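PDB 6G9E: immunomodulatory active chitinase from Trichuris suis, which probably binds chitin and hydrolyses its glycosidic bonds. Local coordinates for residues Y237-D242 and D328-P333; P264-I269 and Q359-G364; I309-V314 and C380-G385. All blocks are in the same frame, centred on the assembly; numbering follows the deposited sequence.

Interaction 1: Y237-D242 and D328-P333; sequences YSRKED and DESKTP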
# COMPACT_ATOMS: atom_id res chain seq x y z
N TYR A 237 -0.22 12.35 -12.83
CA TYR A 237 -1.26 12.94 -13.66
C TYR A 237 -1.59 12.00 -14.80
O TYR A 237 -0.89 11.02 -15.05
CB TYR A 237 -0.83 14.31 -14.21
CG TYR A 237 -0.30 15.29 -13.17
CD1 TYR A 237 -1.18 15.96 -12.31
CD2 TYR A 237 1.07 15.57 -13.07
CE1 TYR A 237 -0.71 16.87 -11.37
CE2 TYR A 237 1.55 16.49 -12.13
CZ TYR A 237 0.65 17.14 -11.28
OH TYR A 237 1.10 18.05 -10.35
N SER A 238 -2.68 12.31 -15.50
CA SER A 238 -2.94 11.55 -16.71
C SER A 238 -2.03 12.03 -17.84
O SER A 238 -1.39 13.08 -17.76
CB SER A 238 -4.40 11.68 -17.13
OG SER A 238 -4.74 10.60 -18.00
N ARG A 239 -1.98 11.23 -18.90
CA ARG A 239 -1.19 11.56 -20.08
C ARG A 239 -2.11 11.73 -21.28
O ARG A 239 -3.13 11.05 -21.39
CB ARG A 239 -0.15 10.47 -20.36
CG ARG A 239 0.83 10.24 -19.20
CD ARG A 239 1.82 9.11 -19.48
NE ARG A 239 2.72 9.48 -20.55
CZ ARG A 239 2.73 8.90 -21.74
NH1 ARG A 239 1.88 7.91 -22.00
NH2 ARG A 239 3.58 9.31 -22.67
N LYS A 240 -1.73 12.65 -22.18
CA LYS A 240 -2.53 12.92 -23.37
C LYS A 240 -2.83 11.65 -24.15
O LYS A 240 -3.95 11.47 -24.65
CB LYS A 240 -1.83 13.95 -24.28
CG LYS A 240 -1.80 15.36 -23.73
CD LYS A 240 -1.13 16.34 -24.68
CE LYS A 240 -2.15 17.02 -25.61
NZ LYS A 240 -2.16 18.52 -25.49
N GLU A 241 -1.85 10.74 -24.24
CA GLU A 241 -2.00 9.49 -24.97
C GLU A 241 -2.82 8.43 -24.24
O GLU A 241 -3.11 7.38 -24.83
CB GLU A 241 -0.63 8.89 -25.31
CG GLU A 241 0.23 9.76 -26.18
CD GLU A 241 1.71 9.55 -25.92
OE1 GLU A 241 2.37 8.86 -26.73
OE2 GLU A 241 2.20 10.07 -24.89
N ASP A 242 -3.19 8.64 -22.97
CA ASP A 242 -4.07 7.69 -22.31
C ASP A 242 -5.39 7.57 -23.07
O ASP A 242 -5.87 8.55 -23.67
CB ASP A 242 -4.31 8.11 -20.86
CG ASP A 242 -3.10 7.87 -19.99
OD1 ASP A 242 -2.38 6.90 -20.30
OD2 ASP A 242 -2.86 8.62 -19.02
N ASP A 328 7.61 13.55 -18.02
CA ASP A 328 7.20 14.72 -17.25
C ASP A 328 5.69 14.82 -17.13
O ASP A 328 5.18 15.27 -16.09
CB ASP A 328 7.79 16.00 -17.84
CG ASP A 328 8.04 17.06 -16.78
OD1 ASP A 328 7.08 17.78 -16.39
OD2 ASP A 328 9.18 17.18 -16.30
N GLU A 329 4.95 14.41 -18.17
CA GLU A 329 3.50 14.42 -18.10
C GLU A 329 3.00 13.70 -16.85
O GLU A 329 2.24 14.27 -16.05
CB GLU A 329 2.93 13.75 -19.34
CG GLU A 329 2.22 14.67 -20.28
CD GLU A 329 1.25 13.94 -21.16
OE1 GLU A 329 1.67 12.98 -21.85
OE2 GLU A 329 0.06 14.32 -21.15
N SER A 330 3.41 12.45 -16.66
CA SER A 330 3.00 11.63 -15.53
C SER A 330 3.92 11.77 -14.32
O SER A 330 3.58 11.25 -13.25
CB SER A 330 2.94 10.16 -15.93
OG SER A 330 4.21 9.56 -15.78
N LYS A 331 5.06 12.44 -14.48
CA LYS A 331 5.98 12.70 -13.37
C LYS A 331 6.54 11.42 -12.78
O LYS A 331 6.83 11.36 -11.57
CB LYS A 331 5.30 13.54 -12.28
CG LYS A 331 4.95 14.94 -12.72
CD LYS A 331 6.21 15.69 -13.10
CE LYS A 331 5.92 17.08 -13.61
NZ LYS A 331 6.90 18.04 -13.05
N THR A 332 6.71 10.39 -13.60
CA THR A 332 7.33 9.15 -13.14
C THR A 332 8.47 8.79 -14.07
O THR A 332 8.53 9.26 -15.22
CB THR A 332 6.32 7.98 -13.07
OG1 THR A 332 5.77 7.70 -14.36
CG2 THR A 332 5.19 8.29 -12.07
N PRO A 333 9.41 7.96 -13.61
CA PRO A 333 10.43 7.43 -14.51
C PRO A 333 10.09 6.04 -15.04
O PRO A 333 9.28 5.32 -14.43
CB PRO A 333 11.67 7.38 -13.61
CG PRO A 333 11.08 6.93 -12.29
CD PRO A 333 9.68 7.57 -12.22
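The hairpin turn between strands 323-327 and 332-337 reaches a surface loop through Glu329, whose carboxylate meets the type I beta turn from Arg239 to Asp242. Lys240 N donates to the syn lone pair of Glu329 OE2 at 2.7 Å (N-H...O 151°). The Glu329 and Arg239 side chains cross at about a right angle, their carboxylate and guanidinium planes 58° apart. Glu329 OE1 lies 3.4 Å from Arg239 CB and, at long salt-bridge range, 3.9 Å from Arg239 NE, well out of the guanidinium plane, so the link is probably one of charge alone. Arg239 makes its closer pairings with other acids: NH2 with Glu241 OE2 at 2.7 Å and NE with Asp327, a network probably offsetting the closeness of the glutamates. Asp242 OD2 ties up the turn by accepting hydrogen bonds from Ser238 OG and Arg239 N. The edge of the Tyr237 ring turns to the hairpin, with CD2 3.5 Å from Glu329 O and CE2 3.8 Å from Lys331 CG. Arg239 bends at chi3 (67°), its CG and CD running past Ser330 CB. Lys331, with positive phi, and Thr332 both face Asp327 in the G1 beta bulge closing this hairpin of the family 18 alpha+beta insertion.

Interaction 2: P264-I269 and Q359-G364; sequences PKKQII and QENYGG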
# COMPACT_ATOMS: atom_id res chain seq x y z
N PRO A 264 -13.66 13.34 3.02
CA PRO A 264 -12.89 14.57 3.19
C PRO A 264 -11.44 14.34 2.81
O PRO A 264 -10.87 13.28 3.10
CB PRO A 264 -13.05 14.88 4.68
CG PRO A 264 -14.33 14.25 5.03
CD PRO A 264 -14.39 12.99 4.24
N LYS A 265 -10.87 15.33 2.13
CA LYS A 265 -9.49 15.23 1.66
C LYS A 265 -8.53 14.84 2.78
O LYS A 265 -7.58 14.08 2.54
CB LYS A 265 -9.07 16.56 1.03
CG LYS A 265 -9.58 16.80 -0.38
CD LYS A 265 -8.73 17.89 -1.04
CE LYS A 265 -9.39 18.52 -2.25
NZ LYS A 265 -8.66 18.21 -3.53
N LYS A 266 -8.78 15.26 3.99
CA LYS A 266 -7.87 14.92 5.05
C LYS A 266 -7.91 13.50 5.51
O LYS A 266 -7.02 13.05 6.16
CB LYS A 266 -7.79 15.94 6.15
CG LYS A 266 -6.87 17.08 5.73
CD LYS A 266 -5.70 17.23 6.65
CE LYS A 266 -4.39 17.31 5.93
NZ LYS A 266 -4.27 18.67 5.43
N GLN A 267 -8.94 12.81 5.10
CA GLN A 267 -9.07 11.38 5.33
C GLN A 267 -8.64 10.53 4.13
O GLN A 267 -8.63 9.30 4.25
CB GLN A 267 -10.52 11.05 5.72
CG GLN A 267 -10.97 11.62 7.07
CD GLN A 267 -12.44 11.33 7.37
OE1 GLN A 267 -13.33 12.15 7.14
NE2 GLN A 267 -12.69 10.14 7.88
N ILE A 268 -8.29 11.14 2.99
CA ILE A 268 -7.64 10.44 1.88
C ILE A 268 -6.12 10.47 2.09
O ILE A 268 -5.52 11.54 2.18
CB ILE A 268 -8.02 11.07 0.53
CG1 ILE A 268 -9.54 11.04 0.32
CG2 ILE A 268 -7.28 10.39 -0.60
CD1 ILE A 268 -10.11 12.20 -0.44
N ILE A 269 -5.50 9.29 2.14
CA ILE A 269 -4.05 9.14 2.29
C ILE A 269 -3.49 8.51 1.02
O ILE A 269 -3.89 7.40 0.65
CB ILE A 269 -3.68 8.25 3.49
CG1 ILE A 269 -4.39 8.72 4.77
CG2 ILE A 269 -2.15 8.18 3.64
CD1 ILE A 269 -4.18 10.18 5.08
N GLN A 359 0.51 20.49 -1.65
CA GLN A 359 -0.13 21.51 -2.46
C GLN A 359 -1.64 21.32 -2.53
O GLN A 359 -2.39 22.29 -2.59
CB GLN A 359 0.49 21.49 -3.85
CG GLN A 359 -0.30 22.20 -4.91
CD GLN A 359 0.08 21.75 -6.30
OE1 GLN A 359 1.26 21.74 -6.66
NE2 GLN A 359 -0.91 21.36 -7.09
N GLU A 360 -2.10 20.07 -2.52
CA GLU A 360 -3.53 19.81 -2.65
C GLU A 360 -4.21 19.56 -1.31
O GLU A 360 -5.45 19.45 -1.26
CB GLU A 360 -3.76 18.61 -3.57
CG GLU A 360 -3.36 18.89 -5.00
CD GLU A 360 -4.16 20.01 -5.63
OE1 GLU A 360 -5.39 19.83 -5.82
OE2 GLU A 360 -3.56 21.07 -5.94
N ASN A 361 -3.44 19.46 -0.23
CA ASN A 361 -3.99 19.33 1.11
C ASN A 361 -4.78 18.04 1.29
O ASN A 361 -5.84 18.02 1.92
CB ASN A 361 -4.81 20.56 1.49
CG ASN A 361 -3.99 21.55 2.26
OD1 ASN A 361 -3.57 21.26 3.39
ND2 ASN A 361 -3.70 22.69 1.64
N TYR A 362 -4.25 16.96 0.73
CA TYR A 362 -4.74 15.65 1.10
C TYR A 362 -4.14 15.27 2.46
O TYR A 362 -3.29 15.98 3.01
CB TYR A 362 -4.42 14.64 -0.01
CG TYR A 362 -5.36 14.76 -1.21
CD1 TYR A 362 -6.65 14.26 -1.16
CD2 TYR A 362 -4.97 15.42 -2.38
CE1 TYR A 362 -7.51 14.37 -2.22
CE2 TYR A 362 -5.84 15.54 -3.46
CZ TYR A 362 -7.11 15.01 -3.37
OH TYR A 362 -8.01 15.11 -4.41
N GLY A 363 -4.62 14.17 3.03
CA GLY A 363 -4.33 13.91 4.43
C GLY A 363 -2.93 13.43 4.70
O GLY A 363 -2.49 13.46 5.86
N GLY A 364 -2.22 12.97 3.67
CA GLY A 364 -0.86 12.51 3.87
C GLY A 364 -0.47 11.51 2.80
O GLY A 364 -1.03 11.48 1.71
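Gly363 N donates to Ile268 O at 2.9 Å, nearly along the C=O axis (164° at the oxygen), and this backbone bond joins the start of strand 268-281 to the turn that leads into strand 364-368. Lys265 O lies close to the same nitrogen, and Gly363 CA adds a CA-H...O contact of 3.3 Å to Lys266 O. Having no side chain, Gly363 lets the two backbones come together here. A weak hydrogen bond of 3.3 Å runs from Lys265 NZ to Tyr362 OH, while Glu360 OE1 stays beyond salt-bridge range of that ammonium.

The lysine reaches the hydroxyl by lying across the tyrosine ring. Lys265 is extended from CB to CE and bends at its last torsion (chi4 -114°), which turns NZ toward the phenol oxygen. Its CD sits over one face as a CH-pi contact, 4.1 Å from the Tyr362 ring centroid and 18° off the normal. Ile268 runs beside Tyr362 in the same direction and meets the ring's edge, with Ile268 CD1 3.8 Å from Tyr362 CE1. The Trp356 ring of helix 347-360 meets the tyrosine ring, and Ser255 of helix 251-261 touches the Tyr362 side chain.

The bent chain of Lys266 brings CE to 3.4 Å from Tyr362 O. Ile269 CD1 packs 3.5 Å from Gly363 C. Asn361, with positive phi, is the C-prime residue of the Schellman motif that stops helix 347-360 and turns the chain toward the barrel. Gly363 also makes a backbone hydrogen bond with Val34 on strand 34-40. Such a sequence of helix, Schellman ending, short loop and parallel strand is the return leg of a beta-alpha-beta crossover, seen here at the N-terminal end of the strands of a TIM barrel.

Interaction 3: I309-V314 and C380-G385; sequences ISYYEV and CTEHNG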
# COMPACT_ATOMS: atom_id res chain seq x y z
N ILE A 309 9.51 -5.34 -9.79
CA ILE A 309 10.87 -5.01 -9.37
C ILE A 309 10.81 -4.16 -8.11
O ILE A 309 9.98 -3.24 -8.01
CB ILE A 309 11.64 -4.30 -10.51
CG1 ILE A 309 13.10 -4.03 -10.09
CG2 ILE A 309 10.93 -3.04 -10.97
CD1 ILE A 309 14.08 -4.15 -11.26
N SER A 310 11.67 -4.47 -7.13
CA SER A 310 11.86 -3.58 -5.99
C SER A 310 12.71 -2.38 -6.40
O SER A 310 13.46 -2.42 -7.39
CB SER A 310 12.54 -4.30 -4.84
OG SER A 310 13.95 -4.41 -5.05
N TYR A 311 12.59 -1.30 -5.62
CA TYR A 311 13.36 -0.11 -5.96
C TYR A 311 14.85 -0.40 -5.92
O TYR A 311 15.59 -0.04 -6.84
CB TYR A 311 13.03 1.06 -5.04
CG TYR A 311 13.99 2.23 -5.28
CD1 TYR A 311 13.99 2.92 -6.49
CD2 TYR A 311 14.92 2.60 -4.31
CE1 TYR A 311 14.87 3.96 -6.72
CE2 TYR A 311 15.80 3.64 -4.53
CZ TYR A 311 15.78 4.32 -5.74
OH TYR A 311 16.67 5.37 -5.96
N TYR A 312 15.30 -1.08 -4.87
CA TYR A 312 16.73 -1.33 -4.78
C TYR A 312 17.20 -2.21 -5.94
O TYR A 312 18.30 -2.02 -6.45
CB TYR A 312 17.10 -1.93 -3.41
CG TYR A 312 16.46 -3.24 -3.04
CD1 TYR A 312 15.30 -3.28 -2.28
CD2 TYR A 312 17.02 -4.45 -3.45
CE1 TYR A 312 14.69 -4.48 -1.93
CE2 TYR A 312 16.43 -5.65 -3.12
CZ TYR A 312 15.27 -5.66 -2.36
OH TYR A 312 14.69 -6.86 -2.00
N GLU A 313 16.36 -3.13 -6.40
CA GLU A 313 16.71 -3.89 -7.60
C GLU A 313 16.90 -2.97 -8.80
O GLU A 313 17.76 -3.21 -9.66
CB GLU A 313 15.64 -4.95 -7.88
CG GLU A 313 15.66 -6.13 -6.93
CD GLU A 313 14.48 -7.06 -7.13
OE1 GLU A 313 13.42 -6.58 -7.61
OE2 GLU A 313 14.60 -8.26 -6.82
N VAL A 314 16.09 -1.90 -8.88
CA VAL A 314 16.27 -0.92 -9.95
C VAL A 314 17.66 -0.29 -9.85
O VAL A 314 18.36 -0.14 -10.86
CB VAL A 314 15.16 0.16 -9.89
CG1 VAL A 314 15.50 1.32 -10.81
CG2 VAL A 314 13.81 -0.42 -10.27
N CYS A 380 21.92 1.06 -3.58
CA CYS A 380 22.00 2.22 -4.46
C CYS A 380 23.25 3.02 -4.15
O CYS A 380 23.74 3.02 -3.01
CB CYS A 380 20.78 3.14 -4.31
SG CYS A 380 19.19 2.36 -4.42
N THR A 381 23.72 3.73 -5.16
CA THR A 381 24.89 4.58 -5.00
C THR A 381 24.60 6.07 -5.21
O THR A 381 25.32 6.89 -4.63
CB THR A 381 26.01 4.09 -5.93
OG1 THR A 381 25.55 4.02 -7.29
CG2 THR A 381 26.46 2.69 -5.50
N GLU A 382 23.55 6.44 -5.95
CA GLU A 382 23.22 7.85 -6.13
C GLU A 382 22.96 8.58 -4.82
O GLU A 382 23.04 9.81 -4.79
CB GLU A 382 21.98 8.06 -7.02
CG GLU A 382 21.91 7.19 -8.24
CD GLU A 382 21.03 5.97 -8.03
OE1 GLU A 382 21.47 5.01 -7.34
OE2 GLU A 382 19.89 5.97 -8.56
N HIS A 383 22.62 7.86 -3.75
CA HIS A 383 22.20 8.49 -2.51
C HIS A 383 23.28 8.44 -1.44
O HIS A 383 22.98 8.63 -0.26
CB HIS A 383 20.92 7.85 -2.00
CG HIS A 383 19.91 7.62 -3.08
ND1 HIS A 383 19.38 8.65 -3.83
CD2 HIS A 383 19.35 6.49 -3.55
CE1 HIS A 383 18.52 8.16 -4.70
NE2 HIS A 383 18.48 6.85 -4.55
N ASN A 384 24.53 8.16 -1.83
CA ASN A 384 25.68 8.13 -0.92
C ASN A 384 25.48 7.18 0.25
O ASN A 384 26.16 7.31 1.27
CB ASN A 384 26.01 9.53 -0.40
CG ASN A 384 26.46 10.45 -1.49
OD1 ASN A 384 27.25 10.05 -2.36
ND2 ASN A 384 25.96 11.68 -1.48
N GLY A 385 24.59 6.20 0.13
CA GLY A 385 24.39 5.27 1.21
C GLY A 385 23.28 5.64 2.18
O GLY A 385 23.06 4.89 3.15
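Tyr311 and His383 meet edge to edge: the phenol OH lies near the plane of the imidazole and NE2 near that of the phenol, the two side chains coming from opposite directions. The setting is the N-terminal turn of helix 311-318, in the alpha+beta insertion of the family 18 barrel, and the loop that follows the last barrel strand. Tyr311 OH and His383 NE2 are 2.7 Å apart in a hydrogen bond in which either may be the donor. One face of the imidazole carries Glu382 CB, displaced from the ring centre.

Tyr311 swings its ring out to the loop because CG stands opposite the backbone N (chi1 172°). A capping box formed by Ser310 and Glu313 starts the helix, and the Tyr312 ring covers the cap with one face. Cys380 is tied by a disulfide to Cys315, so a covalent and a polar link join the loop to the same short helix. The sulfur of Cys380 also approaches the Tyr311 ring obliquely, 4.5 Å from its centroid and 48° off the normal, in a sulfur-aromatic contact whose closest atoms are Cys380 SG and Tyr311 CE2, 3.6 Å apart.

How the interactions relate
The three contacts show how a TIM barrel is joined and then embellished. Interaction 2 belongs to the barrel itself, at the N-terminal end of its strands, away from the C-terminal end where family 18 enzymes place their active site. Interactions 1 and 3 involve the alpha+beta insertion, which enters the chain between strand 268-281 and helix 347-360; in relatives it forms a wall of the substrate groove. Its hairpin takes part in interaction 1 and its helix in interaction 3, their centres about 23 Å apart. Interactions 1 and 2 have centres about 22 Å apart but nearest atoms about 5 Å apart; interactions 2 and 3 are separated by about 29 Å between centres.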